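Local coordinates for protein dITP/XTP pyrophosphatase (Coxiella burnetii, PDB 3TQU) that probably hydrolyses non-canonical purine nucleoside triphosphates such as XTP, dITP and ITP to their monophosphates and diphosphate, clearing them from the nucleotide pool, at residues Lys16-Leu27 with Arg186-Leu197; Phe49-Arg58 with His122-Glu131. All coordinates share one frame; numbering follows the deposited sequence.

Interaction 1 of 2, residues Lys16-Leu27 with Arg186-Leu197; sequences KLAEMQELLRDL and RGQALEQLSTVL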
loop_
_atom_site.group_PDB
_atom_site.type_symbol
_atom_site.label_atom_id
_atom_site.label_comp_id
_atom_site.label_asym_id
_atom_site.label_seq_id
_atom_site.Cartn_x
_atom_site.Cartn_y
_atom_site.Cartn_z
ATOM N N LYS A 16 20.811 3.962 3.262
ATOM C CA LYS A 16 19.564 3.261 3.554
ATOM C C LYS A 16 19.805 1.996 4.381
ATOM O O LYS A 16 19.048 1.695 5.303
ATOM C CB LYS A 16 18.813 2.928 2.268
ATOM C CG LYS A 16 18.312 4.160 1.520
ATOM C CD LYS A 16 17.319 3.790 0.435
ATOM C CE LYS A 16 16.755 5.037 -0.237
ATOM N NZ LYS A 16 15.699 4.713 -1.233
ATOM N N LEU A 17 20.861 1.260 4.047
ATOM C CA LEU A 17 21.228 0.070 4.806
ATOM C C LEU A 17 21.644 0.435 6.227
ATOM O O LEU A 17 21.224 -0.207 7.190
ATOM C CB LEU A 17 22.362 -0.686 4.113
ATOM C CG LEU A 17 22.866 -1.923 4.863
ATOM C CD1 LEU A 17 21.754 -2.956 5.002
ATOM C CD2 LEU A 17 24.071 -2.519 4.165
ATOM N N ALA A 18 22.469 1.469 6.351
ATOM C CA ALA A 18 22.935 1.922 7.657
ATOM C C ALA A 18 21.781 2.405 8.534
ATOM O O ALA A 18 21.722 2.090 9.723
ATOM C CB ALA A 18 23.976 3.022 7.494
ATOM N N GLU A 19 20.866 3.173 7.949
ATOM C CA GLU A 19 19.710 3.667 8.693
ATOM C C GLU A 19 18.881 2.503 9.236
ATOM O O GLU A 19 18.361 2.562 10.349
ATOM C CB GLU A 19 18.841 4.573 7.814
ATOM C CG GLU A 19 19.452 5.935 7.508
ATOM C CD GLU A 19 18.593 6.766 6.567
ATOM O OE1 GLU A 19 17.423 6.391 6.339
ATOM O OE2 GLU A 19 19.090 7.792 6.052
HETATM N N MSE A 20 18.779 1.446 8.437
HETATM C CA MSE A 20 17.985 0.269 8.773
HETATM C C MSE A 20 18.644 -0.523 9.898
HETATM O O MSE A 20 17.985 -0.941 10.851
HETATM C CB MSE A 20 17.822 -0.609 7.526
HETATM C CG MSE A 20 16.977 -1.867 7.695
HETATM SE SE MSE A 20 15.077 -1.479 7.550
HETATM C CE MSE A 20 15.201 -0.122 6.172
ATOM N N GLN A 21 19.951 -0.728 9.786
ATOM C CA GLN A 21 20.687 -1.462 10.807
ATOM C C GLN A 21 20.581 -0.752 12.149
ATOM O O GLN A 21 20.427 -1.390 13.190
ATOM C CB GLN A 21 22.152 -1.622 10.404
ATOM C CG GLN A 21 22.365 -2.530 9.202
ATOM C CD GLN A 21 23.771 -2.424 8.658
ATOM O OE1 GLN A 21 24.461 -1.432 8.891
ATOM N NE2 GLN A 21 24.210 -3.449 7.942
ATOM N N GLU A 22 20.669 0.573 12.113
ATOM C CA GLU A 22 20.508 1.390 13.309
ATOM C C GLU A 22 19.095 1.239 13.874
ATOM O O GLU A 22 18.901 1.127 15.083
ATOM C CB GLU A 22 20.786 2.858 12.981
ATOM C CG GLU A 22 20.437 3.828 14.099
ATOM C CD GLU A 22 21.406 3.753 15.259
ATOM O OE1 GLU A 22 22.570 3.357 15.035
ATOM O OE2 GLU A 22 21.005 4.088 16.393
ATOM N N LEU A 23 18.114 1.230 12.980
ATOM C CA LEU A 23 16.709 1.144 13.362
ATOM C C LEU A 23 16.373 -0.154 14.085
ATOM O O LEU A 23 15.629 -0.150 15.065
ATOM C CB LEU A 23 15.820 1.273 12.124
ATOM C CG LEU A 23 14.318 1.145 12.383
ATOM C CD1 LEU A 23 13.791 2.417 13.018
ATOM C CD2 LEU A 23 13.580 0.846 11.091
ATOM N N LEU A 24 16.917 -1.264 13.591
ATOM C CA LEU A 24 16.559 -2.585 14.105
ATOM C C LEU A 24 17.685 -3.246 14.894
ATOM O O LEU A 24 17.759 -4.472 14.975
ATOM C CB LEU A 24 16.132 -3.497 12.956
ATOM C CG LEU A 24 15.007 -2.942 12.083
ATOM C CD1 LEU A 24 14.595 -3.966 11.043
ATOM C CD2 LEU A 24 13.818 -2.539 12.944
ATOM N N ARG A 25 18.542 -2.427 15.495
ATOM C CA ARG A 25 19.736 -2.921 16.175
ATOM C C ARG A 25 19.436 -3.897 17.313
ATOM O O ARG A 25 20.279 -4.724 17.665
ATOM C CB ARG A 25 20.578 -1.750 16.693
ATOM C CG ARG A 25 19.906 -0.926 17.777
ATOM C CD ARG A 25 20.735 0.302 18.119
ATOM N NE ARG A 25 20.191 1.043 19.253
ATOM C CZ ARG A 25 19.302 2.026 19.152
ATOM N NH1 ARG A 25 18.845 2.393 17.962
ATOM N NH2 ARG A 25 18.866 2.643 20.243
ATOM N N ASP A 26 18.241 -3.806 17.882
ATOM C CA ASP A 26 17.889 -4.643 19.027
ATOM C C ASP A 26 17.062 -5.869 18.645
ATOM O O ASP A 26 16.668 -6.654 19.509
ATOM C CB ASP A 26 17.168 -3.817 20.095
ATOM C CG ASP A 26 18.098 -2.851 20.809
ATOM O OD1 ASP A 26 19.324 -3.097 20.812
ATOM O OD2 ASP A 26 17.606 -1.851 21.371
ATOM N N LEU A 27 16.813 -6.032 17.350
ATOM C CA LEU A 27 16.062 -7.179 16.845
ATOM C C LEU A 27 16.997 -8.185 16.180
ATOM O O LEU A 27 18.044 -7.815 15.654
ATOM C CB LEU A 27 15.001 -6.722 15.841
ATOM C CG LEU A 27 13.867 -5.844 16.370
ATOM C CD1 LEU A 27 12.984 -5.355 15.227
ATOM C CD2 LEU A 27 13.044 -6.595 17.405
ATOM N N ARG A 186 11.049 9.222 5.472
ATOM C CA ARG A 186 11.753 7.964 5.692
ATOM C C ARG A 186 11.718 7.573 7.164
ATOM O O ARG A 186 11.441 6.423 7.500
ATOM C CB ARG A 186 13.202 8.050 5.208
ATOM C CG ARG A 186 13.366 7.986 3.699
ATOM C CD ARG A 186 14.832 7.810 3.315
ATOM N NE ARG A 186 15.464 6.731 4.072
ATOM C CZ ARG A 186 15.345 5.437 3.785
ATOM N NH1 ARG A 186 14.612 5.043 2.753
ATOM N NH2 ARG A 186 15.959 4.530 4.536
ATOM N N GLY A 187 12.006 8.532 8.039
ATOM C CA GLY A 187 11.962 8.281 9.467
ATOM C C GLY A 187 10.623 7.710 9.903
ATOM O O GLY A 187 10.568 6.762 10.685
ATOM N N GLN A 188 9.538 8.288 9.393
ATOM C CA GLN A 188 8.194 7.845 9.757
ATOM C C GLN A 188 7.891 6.448 9.212
ATOM O O GLN A 188 7.343 5.602 9.920
ATOM C CB GLN A 188 7.143 8.857 9.284
ATOM C CG GLN A 188 7.228 10.200 9.998
ATOM C CD GLN A 188 6.286 11.244 9.426
ATOM O OE1 GLN A 188 5.069 11.156 9.585
ATOM N NE2 GLN A 188 6.848 12.244 8.759
ATOM N N ALA A 189 8.249 6.206 7.958
ATOM C CA ALA A 189 8.074 4.882 7.378
ATOM C C ALA A 189 8.850 3.849 8.193
ATOM O O ALA A 189 8.324 2.789 8.538
ATOM C CB ALA A 189 8.527 4.872 5.925
ATOM N N LEU A 190 10.099 4.173 8.517
ATOM C CA LEU A 190 10.957 3.253 9.253
ATOM C C LEU A 190 10.418 2.946 10.650
ATOM O O LEU A 190 10.523 1.814 11.125
ATOM C CB LEU A 190 12.389 3.790 9.335
ATOM C CG LEU A 190 13.187 3.768 8.030
ATOM C CD1 LEU A 190 14.556 4.406 8.211
ATOM C CD2 LEU A 190 13.329 2.343 7.530
ATOM N N GLU A 191 9.843 3.947 11.307
ATOM C CA GLU A 191 9.280 3.729 12.636
ATOM C C GLU A 191 8.036 2.843 12.568
ATOM O O GLU A 191 7.808 2.022 13.453
ATOM C CB GLU A 191 8.994 5.054 13.354
ATOM C CG GLU A 191 7.999 5.966 12.663
ATOM C CD GLU A 191 6.567 5.742 13.118
ATOM O OE1 GLU A 191 5.666 6.427 12.591
ATOM O OE2 GLU A 191 6.340 4.889 14.004
ATOM N N GLN A 192 7.246 3.000 11.507
ATOM C CA GLN A 192 6.091 2.136 11.271
ATOM C C GLN A 192 6.556 0.698 11.076
ATOM O O GLN A 192 5.977 -0.237 11.633
ATOM C CB GLN A 192 5.317 2.592 10.031
ATOM C CG GLN A 192 4.730 3.995 10.117
ATOM C CD GLN A 192 4.088 4.431 8.811
ATOM O OE1 GLN A 192 3.720 3.599 7.983
ATOM N NE2 GLN A 192 3.959 5.738 8.619
ATOM N N LEU A 193 7.606 0.533 10.275
ATOM C CA LEU A 193 8.208 -0.773 10.028
ATOM C C LEU A 193 8.744 -1.397 11.316
ATOM O O LEU A 193 8.519 -2.579 11.585
ATOM C CB LEU A 193 9.343 -0.654 9.005
ATOM C CG LEU A 193 10.089 -1.951 8.672
ATOM C CD1 LEU A 193 9.180 -2.902 7.911
ATOM C CD2 LEU A 193 11.344 -1.657 7.870
ATOM N N SER A 194 9.455 -0.602 12.109
ATOM C CA SER A 194 10.025 -1.090 13.361
ATOM C C SER A 194 8.938 -1.570 14.313
ATOM O O SER A 194 9.073 -2.611 14.952
ATOM C CB SER A 194 10.854 -0.001 14.037
ATOM O OG SER A 194 11.410 -0.482 15.246
ATOM N N THR A 195 7.865 -0.798 14.415
ATOM C CA THR A 195 6.755 -1.166 15.283
ATOM C C THR A 195 6.227 -2.554 14.929
ATOM O O THR A 195 5.985 -3.381 15.811
ATOM C CB THR A 195 5.612 -0.136 15.205
ATOM O OG1 THR A 195 6.061 1.116 15.741
ATOM C CG2 THR A 195 4.409 -0.615 16.002
ATOM N N VAL A 196 6.058 -2.811 13.636
ATOM C CA VAL A 196 5.538 -4.096 13.186
ATOM C C VAL A 196 6.536 -5.221 13.437
ATOM O O VAL A 196 6.173 -6.280 13.945
ATOM C CB VAL A 196 5.153 -4.062 11.694
ATOM C CG1 VAL A 196 4.728 -5.447 11.222
ATOM C CG2 VAL A 196 4.042 -3.046 11.458
ATOM N N LEU A 197 7.797 -4.985 13.093
ATOM C CA LEU A 197 8.826 -6.005 13.248
ATOM C C LEU A 197 9.102 -6.313 14.717
ATOM O O LEU A 197 9.270 -7.469 15.097
ATOM C CB LEU A 197 10.111 -5.584 12.535
ATOM C CG LEU A 197 10.029 -5.596 11.009
ATOM C CD1 LEU A 197 11.338 -5.140 10.385
ATOM C CD2 LEU A 197 9.649 -6.988 10.516
HETATM O O HOH W 1 13.441 0.934 16.411
#
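Arg186 reaches from the C-terminal helix of this HAM1-family fold to Glu19 on the first helix; the two helices lie on the same side of the central mixed sheet, and their segments 16-23 and 186-197 cross at -42°. NE and NH2 of Arg186 grip Glu19 side-on, both donating to one oxygen, OE1, with NE to OE1 at 3.0 Å. OE1 lies in the guanidinium plane, whereas the carboxylate is turned 47° from it: NE meets the oxygen on its syn side, NH2 from above the carboxylate plane. A bend at chi3 (49°) swings the guanidinium across the extended chain of Lys16, whose CG rests 3.7 Å above one face near its rim. Lys16, like Arg186 a predicted substrate-binding residue, extends NZ to a salt bridge with Asp71.

Farther along, selenomethionine Met20, bent at chi2 and chi3, presses CE tightly on Leu190 CD2 (3.4 Å) and sets SE beside Leu193 CD2. Leu23 sets CD2 against the carbonyl oxygen and CB of Leu190 and CD1 against Ser194 CB. Beyond the helix end, CD1 of Leu24 meets CD1 of Leu197 at 3.5 Å, while Leu27 CD1 approaches Leu197 CB. One water joins Leu23 O, to which it donates at 2.8 Å, to Ser194 OG at 2.7 Å.

Interaction 2 of 2, residues Phe49-Arg58 with His122-Glu131; sequences FVENAIIKAR and HCVIALMENE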
loop_
_atom_site.group_PDB
_atom_site.type_symbol
_atom_site.label_atom_id
_atom_site.label_comp_id
_atom_site.label_asym_id
_atom_site.label_seq_id
_atom_site.Cartn_x
_atom_site.Cartn_y
_atom_site.Cartn_z
ATOM N N PHE A 49 4.395 5.246 -5.843
ATOM C CA PHE A 49 5.537 4.773 -5.068
ATOM C C PHE A 49 5.318 3.330 -4.625
ATOM O O PHE A 49 6.227 2.500 -4.700
ATOM C CB PHE A 49 5.790 5.671 -3.852
ATOM C CG PHE A 49 5.968 7.121 -4.196
ATOM C CD1 PHE A 49 7.034 7.535 -4.981
ATOM C CD2 PHE A 49 5.073 8.074 -3.727
ATOM C CE1 PHE A 49 7.198 8.871 -5.302
ATOM C CE2 PHE A 49 5.235 9.409 -4.043
ATOM C CZ PHE A 49 6.298 9.809 -4.831
ATOM N N VAL A 50 4.103 3.025 -4.179
ATOM C CA VAL A 50 3.817 1.688 -3.672
ATOM C C VAL A 50 4.015 0.624 -4.753
ATOM O O VAL A 50 4.544 -0.450 -4.481
ATOM C CB VAL A 50 2.404 1.590 -3.059
ATOM C CG1 VAL A 50 1.350 1.933 -4.091
ATOM C CG2 VAL A 50 2.171 0.203 -2.489
ATOM N N GLU A 51 3.611 0.930 -5.982
ATOM C CA GLU A 51 3.815 0.001 -7.093
ATOM C C GLU A 51 5.296 -0.285 -7.354
ATOM O O GLU A 51 5.683 -1.424 -7.620
ATOM C CB GLU A 51 3.139 0.517 -8.367
ATOM C CG GLU A 51 1.630 0.303 -8.379
ATOM C CD GLU A 51 0.947 1.007 -9.530
ATOM O OE1 GLU A 51 1.098 2.239 -9.638
ATOM O OE2 GLU A 51 0.264 0.332 -10.329
ATOM N N ASN A 52 6.120 0.751 -7.287
ATOM C CA ASN A 52 7.551 0.582 -7.507
ATOM C C ASN A 52 8.210 -0.168 -6.354
ATOM O O ASN A 52 9.077 -1.020 -6.567
ATOM C CB ASN A 52 8.224 1.936 -7.742
ATOM C CG ASN A 52 7.897 2.516 -9.106
ATOM O OD1 ASN A 52 7.746 1.781 -10.084
ATOM N ND2 ASN A 52 7.783 3.838 -9.179
ATOM N N ALA A 53 7.783 0.143 -5.135
ATOM C CA ALA A 53 8.285 -0.545 -3.953
ATOM C C ALA A 53 8.022 -2.042 -4.065
ATOM O O ALA A 53 8.897 -2.860 -3.773
ATOM C CB ALA A 53 7.640 0.020 -2.688
ATOM N N ILE A 54 6.819 -2.400 -4.502
ATOM C CA ILE A 54 6.469 -3.808 -4.669
ATOM C C ILE A 54 7.263 -4.451 -5.800
ATOM O O ILE A 54 7.781 -5.560 -5.652
ATOM C CB ILE A 54 4.959 -3.993 -4.910
ATOM C CG1 ILE A 54 4.194 -3.718 -3.614
ATOM C CG2 ILE A 54 4.669 -5.396 -5.396
ATOM C CD1 ILE A 54 2.706 -3.572 -3.798
ATOM N N ILE A 55 7.358 -3.750 -6.926
ATOM C CA ILE A 55 8.092 -4.253 -8.080
ATOM C C ILE A 55 9.510 -4.655 -7.686
ATOM O O ILE A 55 9.998 -5.710 -8.081
ATOM C CB ILE A 55 8.147 -3.213 -9.218
ATOM C CG1 ILE A 55 6.787 -3.119 -9.921
ATOM C CG2 ILE A 55 9.236 -3.571 -10.221
ATOM C CD1 ILE A 55 6.725 -2.048 -11.000
ATOM N N LYS A 56 10.157 -3.812 -6.890
ATOM C CA LYS A 56 11.553 -4.025 -6.533
ATOM C C LYS A 56 11.718 -5.094 -5.451
ATOM O O LYS A 56 12.659 -5.886 -5.491
ATOM C CB LYS A 56 12.204 -2.704 -6.115
ATOM C CG LYS A 56 12.203 -1.658 -7.229
ATOM C CD LYS A 56 13.020 -0.431 -6.862
ATOM C CE LYS A 56 12.440 0.293 -5.657
ATOM N NZ LYS A 56 13.174 1.566 -5.387
ATOM N N ALA A 57 10.797 -5.125 -4.495
ATOM C CA ALA A 57 10.838 -6.141 -3.450
ATOM C C ALA A 57 10.520 -7.528 -4.008
ATOM O O ALA A 57 11.180 -8.508 -3.666
ATOM C CB ALA A 57 9.885 -5.782 -2.314
ATOM N N ARG A 58 9.513 -7.610 -4.871
ATOM C CA ARG A 58 9.143 -8.889 -5.465
ATOM C C ARG A 58 10.283 -9.455 -6.298
ATOM O O ARG A 58 10.524 -10.663 -6.298
ATOM C CB ARG A 58 7.892 -8.765 -6.333
ATOM C CG ARG A 58 7.486 -10.094 -6.959
ATOM C CD ARG A 58 6.649 -9.922 -8.213
ATOM N NE ARG A 58 5.363 -9.285 -7.957
ATOM C CZ ARG A 58 5.022 -8.092 -8.429
ATOM N NH1 ARG A 58 5.875 -7.411 -9.177
ATOM N NH2 ARG A 58 3.835 -7.581 -8.155
ATOM N N HIS A 122 7.252 11.627 0.307
ATOM C CA HIS A 122 6.642 10.334 0.590
ATOM C C HIS A 122 7.689 9.237 0.589
ATOM O O HIS A 122 8.583 9.222 -0.261
ATOM C CB HIS A 122 5.575 9.995 -0.453
ATOM C CG HIS A 122 4.414 10.935 -0.458
ATOM N ND1 HIS A 122 3.216 10.640 0.158
ATOM C CD2 HIS A 122 4.266 12.167 -1.000
ATOM C CE1 HIS A 122 2.379 11.649 -0.008
ATOM N NE2 HIS A 122 2.992 12.588 -0.708
ATOM N N CYS A 123 7.572 8.314 1.538
ATOM C CA CYS A 123 8.375 7.101 1.524
ATOM C C CYS A 123 7.472 5.896 1.722
ATOM O O CYS A 123 6.785 5.786 2.740
ATOM C CB CYS A 123 9.438 7.126 2.619
ATOM S SG CYS A 123 10.366 5.574 2.740
ATOM N N VAL A 124 7.468 4.996 0.747
ATOM C CA VAL A 124 6.660 3.791 0.845
ATOM C C VAL A 124 7.576 2.583 0.864
ATOM O O VAL A 124 8.355 2.368 -0.066
ATOM C CB VAL A 124 5.669 3.663 -0.329
ATOM C CG1 VAL A 124 4.819 2.395 -0.174
ATOM C CG2 VAL A 124 4.783 4.896 -0.414
ATOM N N ILE A 125 7.481 1.810 1.938
ATOM C CA ILE A 125 8.269 0.600 2.108
ATOM C C ILE A 125 7.370 -0.606 1.893
ATOM O O ILE A 125 6.247 -0.653 2.401
ATOM C CB ILE A 125 8.879 0.540 3.526
ATOM C CG1 ILE A 125 9.863 1.693 3.722
ATOM C CG2 ILE A 125 9.562 -0.803 3.774
ATOM C CD1 ILE A 125 10.441 1.787 5.122
ATOM N N ALA A 126 7.855 -1.570 1.124
ATOM C CA ALA A 126 7.141 -2.825 0.948
ATOM C C ALA A 126 8.016 -3.976 1.414
ATOM O O ALA A 126 9.178 -4.077 1.026
ATOM C CB ALA A 126 6.729 -3.016 -0.507
ATOM N N LEU A 127 7.454 -4.830 2.262
ATOM C CA LEU A 127 8.139 -6.036 2.712
ATOM C C LEU A 127 7.367 -7.265 2.248
ATOM O O LEU A 127 6.210 -7.458 2.626
ATOM C CB LEU A 127 8.264 -6.038 4.237
ATOM C CG LEU A 127 8.856 -7.297 4.867
ATOM C CD1 LEU A 127 10.198 -7.624 4.232
ATOM C CD2 LEU A 127 8.986 -7.144 6.379
HETATM N N MSE A 128 8.007 -8.084 1.415
HETATM C CA MSE A 128 7.385 -9.296 0.882
HETATM C C MSE A 128 7.958 -10.541 1.552
HETATM O O MSE A 128 9.171 -10.660 1.700
HETATM C CB MSE A 128 7.631 -9.391 -0.625
HETATM C CG MSE A 128 7.103 -8.218 -1.429
HETATM SE SE MSE A 128 5.330 -8.570 -2.140
HETATM C CE MSE A 128 5.800 -9.899 -3.492
ATOM N N GLU A 129 7.092 -11.467 1.952
ATOM C CA GLU A 129 7.546 -12.733 2.517
ATOM C C GLU A 129 8.230 -13.569 1.440
ATOM O O GLU A 129 9.256 -14.201 1.686
ATOM C CB GLU A 129 6.383 -13.505 3.139
ATOM C CG GLU A 129 6.797 -14.800 3.812
ATOM C CD GLU A 129 7.863 -14.594 4.873
ATOM O OE1 GLU A 129 7.959 -13.472 5.417
ATOM O OE2 GLU A 129 8.608 -15.555 5.162
ATOM N N ASN A 130 7.647 -13.570 0.247
ATOM C CA ASN A 130 8.291 -14.121 -0.942
ATOM C C ASN A 130 7.681 -13.503 -2.195
ATOM O O ASN A 130 6.822 -12.627 -2.098
ATOM C CB ASN A 130 8.231 -15.652 -0.974
ATOM C CG ASN A 130 6.816 -16.192 -0.921
ATOM O OD1 ASN A 130 5.919 -15.700 -1.606
ATOM N ND2 ASN A 130 6.610 -17.216 -0.102
ATOM N N GLU A 131 8.119 -13.944 -3.370
ATOM C CA GLU A 131 7.696 -13.276 -4.600
ATOM C C GLU A 131 6.205 -13.446 -4.890
ATOM O O GLU A 131 5.627 -12.668 -5.648
ATOM C CB GLU A 131 8.540 -13.714 -5.804
ATOM C CG GLU A 131 8.295 -15.134 -6.276
ATOM C CD GLU A 131 9.189 -16.136 -5.580
ATOM O OE1 GLU A 131 9.591 -15.881 -4.426
ATOM O OE2 GLU A 131 9.496 -17.179 -6.195
#
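Helix 49-58 lies along strand 122-128; its axis approaches that of the strand to 7.3 Å at closest, with directions 34° apart, and Val124, Ala126 and Met128 meet successive turns of the helix. Val124 fits between Phe49 and Val50: its CG2 touches Phe49 CB at 3.7 Å, and its CG1, anti to the backbone N (chi1 -179°), points at CA and CB of Val50. The small side chains of Ala53 and Ala126 meet CB to CB at 3.8 Å, which lets the helix backbone come close to the sheet; Ile54 CG1 flanks Ala126. Ala57 CB lies against Ala126 O and, in the modelled conformer, one of two, also near CG of selenomethionine Met128. The CG of Arg58 lies 3.4 Å from Glu131 O, in the loop that follows the strand.

At the other end, Phe49 CE2 leans on His122 CB at 3.7 Å. Their rings are nearly parallel, at 21°, but slid apart with little overlap. The His122 imidazole is held by His140 and Thr76. Arg58 sends its guanidinium to Ser47 and Glu51 of the second subunit, and Val50 and Ile54 pack on Ile54 and Val50 of that subunit. The arrangement is a helix-on-sheet layer of the HAM1 fold, with the helix set between the central sheet and the homodimer partner.

How the interactions relate
Interactions 1 and 2 lie on opposite faces of the central sheet, their centres 15 Å apart, and strand 122-128 lies between them. Its side chains alternate between the two faces: Val124 and Ala126 face helix 49-58, while Cys123 and Ile125 face helix 185-199. There Ile125 CD1 packs against Ala189 CB at 3.7 Å and Leu190 CD2 at 3.8 Å. Interaction 1 contributes Lys16 and Arg186 to the predicted nucleotide site, and interaction 2 adjoins it through Phe49. The side chain of Lys16 is about 7 Å from the bound calcium ion and that of Phe49 about 6 Å. Asp72, a ligand of this calcium and the predicted proton acceptor, touches Phe49 and is hydrogen-bonded to Asn52 of the same helix.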